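Local coordinates for protein methionine gamma-lyase (PDB 1E5E) that belongs to the Cys/Met metabolism family of pyridoxal-phosphate-dependent enzymes and, in a four-chain assembly, holds a bound N-(hydroxy{3-hydroxy-2-methyl-5-[(phosphonooxy)methyl]pyridin-4-yl}methyl)norvaline in its pocket, at residues 90-95 against 239-244; 95-100 against 226-231; 271-276 against 379-384; 276-281 against 310-315. All coordinates share one frame; numbering follows the deposited sequence. Where two conformers were deposited one is given.

Contact 1: 90-95 against 239-244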
loop_
_atom_site.group_PDB
_atom_site.type_symbol
_atom_site.label_atom_id
_atom_site.label_comp_id
_atom_site.label_asym_id
_atom_site.label_seq_id
_atom_site.Cartn_x
_atom_site.Cartn_y
_atom_site.Cartn_z
ATOM N N ILE A 90 9.402 -16.051 -17.339
ATOM C CA ILE A 90 9.751 -17.139 -18.237
ATOM C C ILE A 90 9.094 -16.971 -19.620
ATOM O O ILE A 90 9.756 -17.065 -20.668
ATOM C CB ILE A 90 9.406 -18.508 -17.623
ATOM C CG1 ILE A 90 10.294 -18.778 -16.372
ATOM C CG2 ILE A 90 9.641 -19.610 -18.655
ATOM C CD1 ILE A 90 9.606 -19.699 -15.383
ATOM N N ALA A 91 7.808 -16.683 -19.634
ATOM C CA ALA A 91 7.045 -16.573 -20.848
ATOM C C ALA A 91 7.503 -15.381 -21.664
ATOM O O ALA A 91 7.666 -15.502 -22.885
ATOM C CB ALA A 91 5.565 -16.468 -20.469
ATOM N N ALA A 92 7.727 -14.221 -21.049
ATOM C CA ALA A 92 8.107 -13.035 -21.819
ATOM C C ALA A 92 9.449 -13.275 -22.492
ATOM O O ALA A 92 9.699 -12.790 -23.592
ATOM C CB ALA A 92 8.187 -11.790 -20.937
ATOM N N THR A 93 10.322 -14.004 -21.785
ATOM C CA THR A 93 11.625 -14.352 -22.318
ATOM C C THR A 93 11.473 -15.344 -23.468
ATOM O O THR A 93 11.863 -15.049 -24.600
ATOM C CB THR A 93 12.484 -14.962 -21.188
ATOM O OG1 THR A 93 12.670 -13.947 -20.177
ATOM C CG2 THR A 93 13.808 -15.496 -21.703
ATOM N N VAL A 94 10.902 -16.530 -23.248
ATOM C CA VAL A 94 10.848 -17.478 -24.349
ATOM C C VAL A 94 9.884 -17.025 -25.441
ATOM O O VAL A 94 10.178 -17.394 -26.584
ATOM C CB VAL A 94 10.558 -18.934 -23.947
ATOM C CG1 VAL A 94 11.542 -19.408 -22.885
ATOM C CG2 VAL A 94 9.122 -19.134 -23.500
ATOM N N LEU A 95 8.832 -16.232 -25.227
ATOM C CA LEU A 95 7.955 -15.830 -26.334
ATOM C C LEU A 95 8.564 -14.708 -27.166
ATOM O O LEU A 95 8.160 -14.501 -28.319
ATOM C CB LEU A 95 6.554 -15.514 -25.871
ATOM C CG LEU A 95 5.797 -16.691 -25.237
ATOM C CD1 LEU A 95 4.479 -16.179 -24.671
ATOM C CD2 LEU A 95 5.547 -17.824 -26.256
ATOM N N ASP A 239 3.700 -6.252 -25.379
ATOM C CA ASP A 239 2.631 -6.765 -26.215
ATOM C C ASP A 239 2.182 -8.172 -25.809
ATOM O O ASP A 239 0.979 -8.381 -25.788
ATOM C CB ASP A 239 2.989 -6.909 -27.704
ATOM C CG ASP A 239 3.432 -5.605 -28.318
ATOM O OD1 ASP A 239 3.111 -4.539 -27.741
ATOM O OD2 ASP A 239 4.100 -5.573 -29.371
ATOM N N ILE A 240 3.147 -9.077 -25.681
ATOM C CA ILE A 240 2.760 -10.481 -25.571
ATOM C C ILE A 240 2.267 -10.879 -24.194
ATOM O O ILE A 240 1.304 -11.643 -24.183
ATOM C CB ILE A 240 3.940 -11.410 -25.986
ATOM C CG1 ILE A 240 4.291 -11.089 -27.444
ATOM C CG2 ILE A 240 3.597 -12.860 -25.766
ATOM C CD1 ILE A 240 5.469 -11.831 -28.029
ATOM N N THR A 241 2.982 -10.587 -23.115
ATOM C CA THR A 241 2.427 -11.078 -21.846
ATOM C C THR A 241 1.580 -10.001 -21.182
ATOM O O THR A 241 0.801 -10.302 -20.288
ATOM C CB THR A 241 3.511 -11.547 -20.865
ATOM O OG1 THR A 241 4.408 -10.467 -20.599
ATOM C CG2 THR A 241 4.257 -12.715 -21.500
ATOM N N GLY A 242 2.066 -8.756 -21.245
ATOM C CA GLY A 242 1.406 -7.687 -20.469
ATOM C C GLY A 242 1.578 -8.013 -18.995
ATOM O O GLY A 242 0.769 -7.570 -18.157
ATOM N N SER A 243 2.696 -8.688 -18.668
ATOM C CA SER A 243 2.996 -9.044 -17.284
ATOM C C SER A 243 3.698 -7.852 -16.626
ATOM O O SER A 243 4.913 -7.795 -16.442
ATOM C CB SER A 243 3.866 -10.303 -17.230
ATOM O OG SER A 243 4.049 -10.717 -15.886
ATOM N N VAL A 244 2.872 -6.863 -16.289
ATOM C CA VAL A 244 3.362 -5.598 -15.797
ATOM C C VAL A 244 3.364 -5.577 -14.270
ATOM O O VAL A 244 2.273 -5.510 -13.683
ATOM C CB VAL A 244 2.520 -4.414 -16.341
ATOM C CG1 VAL A 244 3.105 -3.122 -15.796
ATOM C CG2 VAL A 244 2.564 -4.430 -17.881
#
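T241 meets the helix 86-97 chiefly with its methyl, whose nearest partner is a backbone atom: T241 CG2 rests 3.8 Å from A92 N. The contact belongs to the domain of the fold type I pyridoxal-phosphate enzymes built on a large, mostly parallel seven-stranded sheet, and it joins two of its helices, 86-97 and 226-241, where the second one ends. The small side chains of A91 and A92 are consistent with so close an approach. The CA atoms of A92 and T241 are 6.0 Å apart, and A91 CB adds a flank to the same methyl, 4.1 Å from T241 CG2. A92 CB also lies 4.0 Å from T241 OG1.

The hydroxyl is engaged by its own helix end. With chi1 at 58°, T241 OG1 sits between the backbone N and the carbonyl carbon, the crowded position, and there it accepts from S243 N at 3.1 Å, closing an ST turn, while also bonding G236 O in the wide last turn of the helix. The same torsion leaves CG2 to face A92. G242 then turns the chain out of the helix with a positive phi of 65°, and its carbonyl bonds S85 OG of the second subunit, so this helix end lies at a subunit interface. I90, on helix 86-97, touches the bound ligand, so the pocket is close by. One turn on from A91, two apolar side chains cross obliquely, L95 CD1 lying 3.6 Å from I240 CG2.

Contact 2: 95-100 against 226-231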
loop_
_atom_site.group_PDB
_atom_site.type_symbol
_atom_site.label_atom_id
_atom_site.label_comp_id
_atom_site.label_asym_id
_atom_site.label_seq_id
_atom_site.Cartn_x
_atom_site.Cartn_y
_atom_site.Cartn_z
ATOM N N LEU A 95 8.832 -16.232 -25.227
ATOM C CA LEU A 95 7.955 -15.830 -26.334
ATOM C C LEU A 95 8.564 -14.708 -27.166
ATOM O O LEU A 95 8.160 -14.501 -28.319
ATOM C CB LEU A 95 6.554 -15.514 -25.871
ATOM C CG LEU A 95 5.797 -16.691 -25.237
ATOM C CD1 LEU A 95 4.479 -16.179 -24.671
ATOM C CD2 LEU A 95 5.547 -17.824 -26.256
ATOM N N THR A 96 9.566 -14.000 -26.642
ATOM C CA THR A 96 10.270 -12.998 -27.406
ATOM C C THR A 96 11.282 -13.676 -28.345
ATOM O O THR A 96 11.424 -13.284 -29.503
ATOM C CB THR A 96 11.097 -12.058 -26.502
ATOM O OG1 THR A 96 10.177 -11.360 -25.644
ATOM C CG2 THR A 96 11.917 -11.027 -27.243
ATOM N N ILE A 97 12.004 -14.642 -27.784
ATOM C CA ILE A 97 13.043 -15.332 -28.554
ATOM C C ILE A 97 12.439 -16.173 -29.679
ATOM O O ILE A 97 12.854 -16.042 -30.831
ATOM C CB ILE A 97 13.931 -16.189 -27.645
ATOM C CG1 ILE A 97 14.679 -15.298 -26.639
ATOM C CG2 ILE A 97 14.961 -16.986 -28.431
ATOM C CD1 ILE A 97 15.159 -16.072 -25.421
ATOM N N LEU A 98 11.614 -17.137 -29.315
ATOM C CA LEU A 98 11.073 -18.082 -30.281
ATOM C C LEU A 98 9.958 -17.611 -31.186
ATOM O O LEU A 98 9.116 -16.748 -30.935
ATOM C CB LEU A 98 10.538 -19.293 -29.500
ATOM C CG LEU A 98 11.539 -19.854 -28.477
ATOM C CD1 LEU A 98 10.803 -20.725 -27.472
ATOM C CD2 LEU A 98 12.623 -20.619 -29.221
ATOM N N LYS A 99 9.816 -18.363 -32.273
ATOM C CA LYS A 99 8.784 -18.195 -33.285
ATOM C C LYS A 99 8.414 -19.577 -33.818
ATOM O O LYS A 99 9.184 -20.520 -33.612
ATOM C CB LYS A 99 9.293 -17.298 -34.416
ATOM C CG LYS A 99 10.486 -17.897 -35.161
ATOM C CD LYS A 99 10.776 -17.078 -36.418
ATOM C CE LYS A 99 12.222 -17.150 -36.865
ATOM N NZ LYS A 99 12.831 -18.510 -36.889
ATOM N N ALA A 100 7.217 -19.755 -34.327
ATOM C CA ALA A 100 6.755 -20.995 -34.908
ATOM C C ALA A 100 7.857 -21.594 -35.786
ATOM O O ALA A 100 8.523 -20.904 -36.542
ATOM C CB ALA A 100 5.445 -20.876 -35.702
ATOM N N ALA A 226 21.672 -6.238 -22.296
ATOM C CA ALA A 226 20.785 -5.109 -22.582
ATOM C C ALA A 226 20.061 -5.283 -23.903
ATOM O O ALA A 226 18.880 -4.958 -24.010
ATOM C CB ALA A 226 21.632 -3.834 -22.463
ATOM N N ASP A 227 20.738 -5.785 -24.939
ATOM C CA ASP A 227 20.114 -5.930 -26.250
ATOM C C ASP A 227 18.908 -6.857 -26.183
ATOM O O ASP A 227 17.795 -6.483 -26.575
ATOM C CB ASP A 227 21.154 -6.449 -27.261
ATOM C CG ASP A 227 20.645 -6.697 -28.662
ATOM O OD1 ASP A 227 21.415 -7.294 -29.477
ATOM O OD2 ASP A 227 19.511 -6.324 -29.087
ATOM N N LEU A 228 19.146 -8.091 -25.720
ATOM C CA LEU A 228 18.052 -9.043 -25.619
ATOM C C LEU A 228 16.966 -8.562 -24.664
ATOM O O LEU A 228 15.797 -8.682 -24.991
ATOM C CB LEU A 228 18.524 -10.447 -25.221
ATOM C CG LEU A 228 17.359 -11.428 -24.997
ATOM C CD1 LEU A 228 16.618 -11.775 -26.284
ATOM C CD2 LEU A 228 17.878 -12.717 -24.353
ATOM N N LEU A 229 17.307 -8.010 -23.503
ATOM C CA LEU A 229 16.271 -7.584 -22.569
ATOM C C LEU A 229 15.488 -6.394 -23.063
ATOM O O LEU A 229 14.283 -6.279 -22.766
ATOM C CB LEU A 229 16.898 -7.335 -21.201
ATOM C CG LEU A 229 16.910 -8.616 -20.354
ATOM C CD1 LEU A 229 17.762 -9.704 -20.988
ATOM C CD2 LEU A 229 17.393 -8.299 -18.953
ATOM N N GLN A 230 16.128 -5.578 -23.918
ATOM C CA GLN A 230 15.363 -4.482 -24.524
ATOM C C GLN A 230 14.342 -5.084 -25.473
ATOM O O GLN A 230 13.177 -4.664 -25.533
ATOM C CB GLN A 230 16.365 -3.490 -25.099
ATOM C CG GLN A 230 15.798 -2.482 -26.074
ATOM C CD GLN A 230 14.830 -1.494 -25.471
ATOM O OE1 GLN A 230 14.754 -1.279 -24.267
ATOM N NE2 GLN A 230 14.021 -0.835 -26.322
ATOM N N GLN A 231 14.674 -6.176 -26.168
ATOM C CA GLN A 231 13.674 -6.808 -27.023
ATOM C C GLN A 231 12.562 -7.428 -26.175
ATOM O O GLN A 231 11.365 -7.376 -26.515
ATOM C CB GLN A 231 14.286 -7.842 -27.974
ATOM C CG GLN A 231 15.544 -7.505 -28.747
ATOM C CD GLN A 231 16.189 -8.722 -29.404
ATOM O OE1 GLN A 231 17.397 -8.998 -29.289
ATOM N NE2 GLN A 231 15.354 -9.517 -30.083
#
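I97 and L228 make the more enclosed half of this contact, where two branched side chains meet at about a right angle. The touching atoms are I97 CG1 and L228 CD1, 4.0 Å apart. Neither CB points straight at the other helix; the pair closes through the outer parts of the side chains. For L228, a chi1 of 175° sets CG opposite the backbone N, and from there CD1 can extend to I97. Beneath them lies the sheet: I97 packs on I150, L180 and I182, and L228 on L180, so the two residues meet between their helices, over strands 148-154 and 180-184.

Here the last turn of helix 86-97 meets the first turns of helix 226-241. Both lie on one face of the seven-stranded sheet, in the alpha/beta/alpha layering of the large domain of fold type I pyridoxal-phosphate enzymes.

Toward solvent the touch is lighter. T96 CG2 approaches the backbone of Q231, 3.8 Å from Q231 O, and the same methyl is 4.0 Å from Q231 CB. The polar end of T96 turns back into its own helix, with OG1 bonded to A92 O. The exposed Q231 was modelled in two conformers, and the side chain meets T96 through CB, its extended chain running on past the contact. L98 leaves the helix, after which K99 forms a salt bridge with D102, and K124 of the second subunit reaches in through NZ to bond the carbonyls of L95 and L98.

Contact 3: 271-276 against 379-384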
loop_
_atom_site.group_PDB
_atom_site.type_symbol
_atom_site.label_atom_id
_atom_site.label_comp_id
_atom_site.label_asym_id
_atom_site.label_seq_id
_atom_site.Cartn_x
_atom_site.Cartn_y
_atom_site.Cartn_z
ATOM N N ALA A 271 18.717 -25.165 7.240
ATOM C CA ALA A 271 18.454 -26.266 6.339
ATOM C C ALA A 271 19.502 -27.381 6.508
ATOM O O ALA A 271 19.128 -28.540 6.602
ATOM C CB ALA A 271 18.435 -25.838 4.859
ATOM N N MET A 272 20.773 -27.004 6.655
ATOM C CA MET A 272 21.774 -28.058 6.890
ATOM C C MET A 272 21.371 -28.823 8.153
ATOM O O MET A 272 21.401 -30.066 8.115
ATOM C CB MET A 272 23.191 -27.511 6.993
ATOM C CG MET A 272 24.270 -28.578 7.191
ATOM S SD MET A 272 24.340 -29.820 5.874
ATOM C CE MET A 272 25.271 -29.008 4.606
ATOM N N LYS A 273 20.969 -28.157 9.248
ATOM C CA LYS A 273 20.631 -28.902 10.455
ATOM C C LYS A 273 19.396 -29.778 10.257
ATOM O O LYS A 273 19.398 -30.943 10.672
ATOM C CB LYS A 273 20.361 -27.993 11.671
ATOM C CG LYS A 273 21.607 -27.223 12.082
ATOM C CD LYS A 273 21.314 -26.047 12.983
ATOM C CE LYS A 273 22.646 -25.364 13.386
ATOM N NZ LYS A 273 22.271 -24.147 14.170
ATOM N N VAL A 274 18.394 -29.220 9.584
ATOM C CA VAL A 274 17.167 -29.961 9.373
ATOM C C VAL A 274 17.388 -31.143 8.433
ATOM O O VAL A 274 16.855 -32.238 8.712
ATOM C CB VAL A 274 16.022 -29.074 8.862
ATOM C CG1 VAL A 274 14.823 -29.910 8.494
ATOM C CG2 VAL A 274 15.659 -28.028 9.934
ATOM N N ALA A 275 18.198 -30.939 7.409
ATOM C CA ALA A 275 18.407 -32.035 6.463
ATOM C C ALA A 275 19.131 -33.178 7.169
ATOM O O ALA A 275 18.746 -34.315 6.951
ATOM C CB ALA A 275 19.183 -31.583 5.227
ATOM N N GLU A 276 20.151 -32.888 7.950
ATOM C CA GLU A 276 20.893 -33.883 8.695
ATOM C C GLU A 276 19.981 -34.667 9.636
ATOM O O GLU A 276 20.078 -35.886 9.683
ATOM C CB GLU A 276 22.026 -33.265 9.542
ATOM C CG GLU A 276 23.165 -32.751 8.686
ATOM C CD GLU A 276 24.440 -32.217 9.264
ATOM O OE1 GLU A 276 24.749 -32.290 10.472
ATOM O OE2 GLU A 276 25.299 -31.686 8.509
ATOM N N GLU A 379 13.003 -19.705 11.520
ATOM C CA GLU A 379 12.626 -20.113 12.866
ATOM C C GLU A 379 13.824 -20.772 13.573
ATOM O O GLU A 379 14.834 -21.097 12.953
ATOM C CB GLU A 379 11.511 -21.170 12.809
ATOM C CG GLU A 379 10.262 -20.679 12.110
ATOM C CD GLU A 379 10.088 -21.082 10.673
ATOM O OE1 GLU A 379 11.113 -21.415 10.035
ATOM O OE2 GLU A 379 8.942 -21.032 10.134
ATOM N N ASP A 380 13.657 -21.039 14.863
ATOM C CA ASP A 380 14.715 -21.731 15.620
ATOM C C ASP A 380 14.877 -23.161 15.101
ATOM O O ASP A 380 13.901 -23.866 14.842
ATOM C CB ASP A 380 14.305 -21.611 17.093
ATOM C CG ASP A 380 15.280 -22.457 17.924
ATOM O OD1 ASP A 380 16.360 -21.917 18.200
ATOM O OD2 ASP A 380 14.948 -23.626 18.192
ATOM N N ALA A 381 16.085 -23.580 14.719
ATOM C CA ALA A 381 16.350 -24.887 14.139
ATOM C C ALA A 381 15.900 -26.029 15.039
ATOM O O ALA A 381 15.302 -26.972 14.511
ATOM C CB ALA A 381 17.823 -25.074 13.770
ATOM N N ASP A 382 16.099 -25.942 16.355
ATOM C CA ASP A 382 15.629 -26.967 17.285
ATOM C C ASP A 382 14.108 -27.076 17.314
ATOM O O ASP A 382 13.572 -28.181 17.275
ATOM C CB ASP A 382 16.151 -26.726 18.708
ATOM C CG ASP A 382 17.645 -26.984 18.783
ATOM O OD1 ASP A 382 18.219 -27.786 18.027
ATOM O OD2 ASP A 382 18.352 -26.340 19.569
ATOM N N GLU A 383 13.397 -25.924 17.299
ATOM C CA GLU A 383 11.942 -26.035 17.164
ATOM C C GLU A 383 11.551 -26.676 15.839
ATOM O O GLU A 383 10.594 -27.470 15.846
ATOM C CB GLU A 383 11.230 -24.711 17.408
ATOM C CG GLU A 383 11.183 -24.392 18.904
ATOM C CD GLU A 383 10.860 -22.924 19.146
ATOM O OE1 GLU A 383 11.282 -22.039 18.364
ATOM O OE2 GLU A 383 10.252 -22.622 20.193
ATOM N N LEU A 384 12.204 -26.382 14.723
ATOM C CA LEU A 384 11.854 -27.033 13.468
ATOM C C LEU A 384 12.070 -28.556 13.579
ATOM O O LEU A 384 11.274 -29.367 13.143
ATOM C CB LEU A 384 12.725 -26.478 12.320
ATOM C CG LEU A 384 12.434 -25.015 11.942
ATOM C CD1 LEU A 384 13.494 -24.473 10.998
ATOM C CD2 LEU A 384 11.045 -24.906 11.309
#
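K273 lays the carbon part of its chain against A381, with K273 CD 3.7 Å from A381 CB. The small methyl is met alongside the extended lysine chain. K273 NZ ends 6.7 Å from D382 OD1, too far for a salt bridge, though the opposite charges may attract weakly. One residue on, V274 crosses L384 at about a right angle; a chi1 of 173° sends CG1 anti to the backbone N and leaves V274 CG2, beside that N, to meet L384 CB at 4.1 Å.

The next shell lies at the start of helix 381-396. D380 is its N-cap: D380 OD2 accepts from E383 N at 2.9 Å, the N-H meeting the anti side of the carboxylate, 18° out of its plane. Just before it, E379 O is bonded by N270 ND2 of helix 260-279. Further out, the third subunit takes part, its T10 OG1 bonding both D380 N and E383 OE1, and its H14 bonding E379.

Behind V274 lies I312 of strand 311-316. Two helices packed beside an antiparallel-rich sheet, one of them the last helix of the chain, are typical of the C-terminal domain of fold type I pyridoxal-phosphate enzymes.

Contact 4: 276-281 against 310-315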
loop_
_atom_site.group_PDB
_atom_site.type_symbol
_atom_site.label_atom_id
_atom_site.label_comp_id
_atom_site.label_asym_id
_atom_site.label_seq_id
_atom_site.Cartn_x
_atom_site.Cartn_y
_atom_site.Cartn_z
ATOM N N GLU A 276 20.151 -32.888 7.950
ATOM C CA GLU A 276 20.893 -33.883 8.695
ATOM C C GLU A 276 19.981 -34.667 9.636
ATOM O O GLU A 276 20.078 -35.886 9.683
ATOM C CB GLU A 276 22.026 -33.265 9.542
ATOM C CG GLU A 276 23.165 -32.751 8.686
ATOM C CD GLU A 276 24.440 -32.217 9.264
ATOM O OE1 GLU A 276 24.749 -32.290 10.472
ATOM O OE2 GLU A 276 25.299 -31.686 8.509
ATOM N N TYR A 277 19.027 -33.987 10.291
ATOM C CA TYR A 277 18.105 -34.690 11.163
ATOM C C TYR A 277 17.210 -35.625 10.368
ATOM O O TYR A 277 16.957 -36.752 10.785
ATOM C CB TYR A 277 17.240 -33.662 11.962
ATOM C CG TYR A 277 16.184 -34.440 12.740
ATOM C CD1 TYR A 277 16.545 -35.086 13.907
ATOM C CD2 TYR A 277 14.882 -34.509 12.312
ATOM C CE1 TYR A 277 15.617 -35.818 14.630
ATOM C CE2 TYR A 277 13.923 -35.221 13.013
ATOM C CZ TYR A 277 14.327 -35.874 14.161
ATOM O OH TYR A 277 13.432 -36.606 14.865
ATOM N N LEU A 278 16.693 -35.205 9.211
ATOM C CA LEU A 278 15.786 -36.017 8.430
ATOM C C LEU A 278 16.474 -37.277 7.898
ATOM O O LEU A 278 15.939 -38.372 7.949
ATOM C CB LEU A 278 15.185 -35.270 7.239
ATOM C CG LEU A 278 14.339 -34.030 7.585
ATOM C CD1 LEU A 278 13.970 -33.260 6.309
ATOM C CD2 LEU A 278 13.102 -34.458 8.353
ATOM N N LYS A 279 17.737 -37.086 7.521
ATOM C CA LYS A 279 18.495 -38.171 6.938
ATOM C C LYS A 279 18.680 -39.323 7.932
ATOM O O LYS A 279 18.739 -40.494 7.546
ATOM C CB LYS A 279 19.820 -37.614 6.449
ATOM C CG LYS A 279 20.827 -38.665 6.014
ATOM C CD LYS A 279 22.202 -38.006 5.862
ATOM C CE LYS A 279 22.472 -37.725 4.401
ATOM N NZ LYS A 279 23.326 -38.786 3.772
ATOM N N SER A 280 18.765 -39.022 9.217
ATOM C CA SER A 280 19.001 -40.156 10.114
ATOM C C SER A 280 17.749 -40.657 10.804
ATOM O O SER A 280 17.861 -41.461 11.717
ATOM C CB SER A 280 20.099 -39.671 11.056
ATOM O OG SER A 280 19.440 -38.925 12.063
ATOM N N HIS A 281 16.587 -40.199 10.382
ATOM C CA HIS A 281 15.330 -40.629 10.943
ATOM C C HIS A 281 14.892 -41.936 10.273
ATOM O O HIS A 281 14.829 -42.029 9.060
ATOM C CB HIS A 281 14.219 -39.602 10.777
ATOM C CG HIS A 281 13.092 -39.890 11.720
ATOM N ND1 HIS A 281 12.166 -40.866 11.424
ATOM C CD2 HIS A 281 12.775 -39.389 12.932
ATOM C CE1 HIS A 281 11.301 -40.978 12.413
ATOM N NE2 HIS A 281 11.642 -40.079 13.325
ATOM N N SER A 310 18.054 -23.495 1.079
ATOM C CA SER A 310 17.192 -23.901 2.189
ATOM C C SER A 310 16.115 -24.851 1.706
ATOM O O SER A 310 15.281 -25.167 2.545
ATOM C CB SER A 310 16.664 -22.660 2.906
ATOM O OG SER A 310 15.540 -22.135 2.211
ATOM N N MET A 311 16.254 -25.345 0.480
ATOM C CA MET A 311 15.341 -26.348 -0.056
ATOM C C MET A 311 15.889 -27.731 0.372
ATOM O O MET A 311 17.085 -28.013 0.292
ATOM C CB MET A 311 15.187 -26.339 -1.587
ATOM C CG MET A 311 14.634 -25.009 -2.159
ATOM S SD MET A 311 13.092 -24.504 -1.374
ATOM C CE MET A 311 11.940 -25.721 -1.910
ATOM N N ILE A 312 14.978 -28.610 0.775
ATOM C CA ILE A 312 15.304 -29.959 1.173
ATOM C C ILE A 312 14.214 -30.840 0.586
ATOM O O ILE A 312 13.073 -30.523 0.904
ATOM C CB ILE A 312 15.344 -30.162 2.695
ATOM C CG1 ILE A 312 16.409 -29.316 3.430
ATOM C CG2 ILE A 312 15.645 -31.642 2.997
ATOM C CD1 ILE A 312 16.272 -29.426 4.968
ATOM N N THR A 313 14.514 -31.897 -0.162
ATOM C CA THR A 313 13.394 -32.744 -0.618
ATOM C C THR A 313 13.569 -34.151 -0.054
ATOM O O THR A 313 14.730 -34.583 0.022
ATOM C CB THR A 313 13.349 -32.733 -2.151
ATOM O OG1 THR A 313 12.932 -31.422 -2.581
ATOM C CG2 THR A 313 12.367 -33.773 -2.678
ATOM N N PHE A 314 12.534 -34.810 0.435
ATOM C CA PHE A 314 12.755 -36.098 1.070
ATOM C C PHE A 314 11.568 -37.003 0.764
ATOM O O PHE A 314 10.476 -36.638 0.327
ATOM C CB PHE A 314 13.050 -36.055 2.571
ATOM C CG PHE A 314 11.936 -35.450 3.402
ATOM C CD1 PHE A 314 11.726 -34.070 3.429
ATOM C CD2 PHE A 314 11.137 -36.231 4.185
ATOM C CE1 PHE A 314 10.711 -33.510 4.185
ATOM C CE2 PHE A 314 10.101 -35.697 4.959
ATOM C CZ PHE A 314 9.902 -34.323 4.950
ATOM N N ILE A 315 11.919 -38.295 0.871
ATOM C CA ILE A 315 10.947 -39.357 0.599
ATOM C C ILE A 315 10.830 -40.243 1.830
ATOM O O ILE A 315 11.811 -40.630 2.486
ATOM C CB ILE A 315 11.332 -40.130 -0.660
ATOM C CG1 ILE A 315 11.570 -39.269 -1.900
ATOM C CG2 ILE A 315 10.289 -41.199 -1.001
ATOM C CD1 ILE A 315 12.425 -39.966 -2.976
#
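The F314 ring receives a methyl of L278 on one face. L278 CD1 stands 4.1 Å from the ring centroid and 24° off the normal, a CH-pi contact displaced toward the rim, with F314 CD1 the ring atom nearest to L278 CD1 at 3.7 Å. Among the flat groups away from the contact, the H281 ring has Y277 OH at its edge, in plane, and its two nitrogens are bonded to A283 N and to D393 of helix 381-396.

The same L278 CD1 methyl also meets I312, 4.0 Å from I312 CG2, so one methyl touches two side chains of the same strand. I312 and F314 are two residues apart and both point to the helix, whereas T313 between them points away and bonds P159 O, the usual alternation of a strand. F314 takes a chi1 of 61°, which tucks the ring between the backbone N and the carbonyl carbon and turns its face to the leucine.

The joined parts are the end of helix 260-279 and strand 311-316, a helix packed on the antiparallel-rich sheet of the C-terminal domain of the fold type I enzymes. At S280 the chain leaves the helix, and the charged end of K279 turns outward to a salt bridge with D294 and a cation-pi contact with F292. Between helix and strand the chemistry is wholly apolar, which suggests that the fit rests on shape and dispersion around one leucine methyl, with the CH-pi approach as the one oriented element and no hydrogen bond between the two segments.

How the contacts relate
Contacts 1 and 2 join the same helices, 86-97 and 226-241, and share L95; contacts 3 and 4 both draw on helix 260-279 and share E276. The pairs lie on opposite sides of the chain's centre, contacts 1 and 3 being about 38 Å apart between centres. Within each pair the centres are about 10 Å apart, and contacts 3 and 4 touch, mainly through I312. Contact 2 alone lies at the surface; the others are buried. All four are held by apolar packing, yet their surroundings differ: contacts 1 and 2 border the second subunit, contact 3 the third, while contact 4 touches none and alone uses an aromatic face.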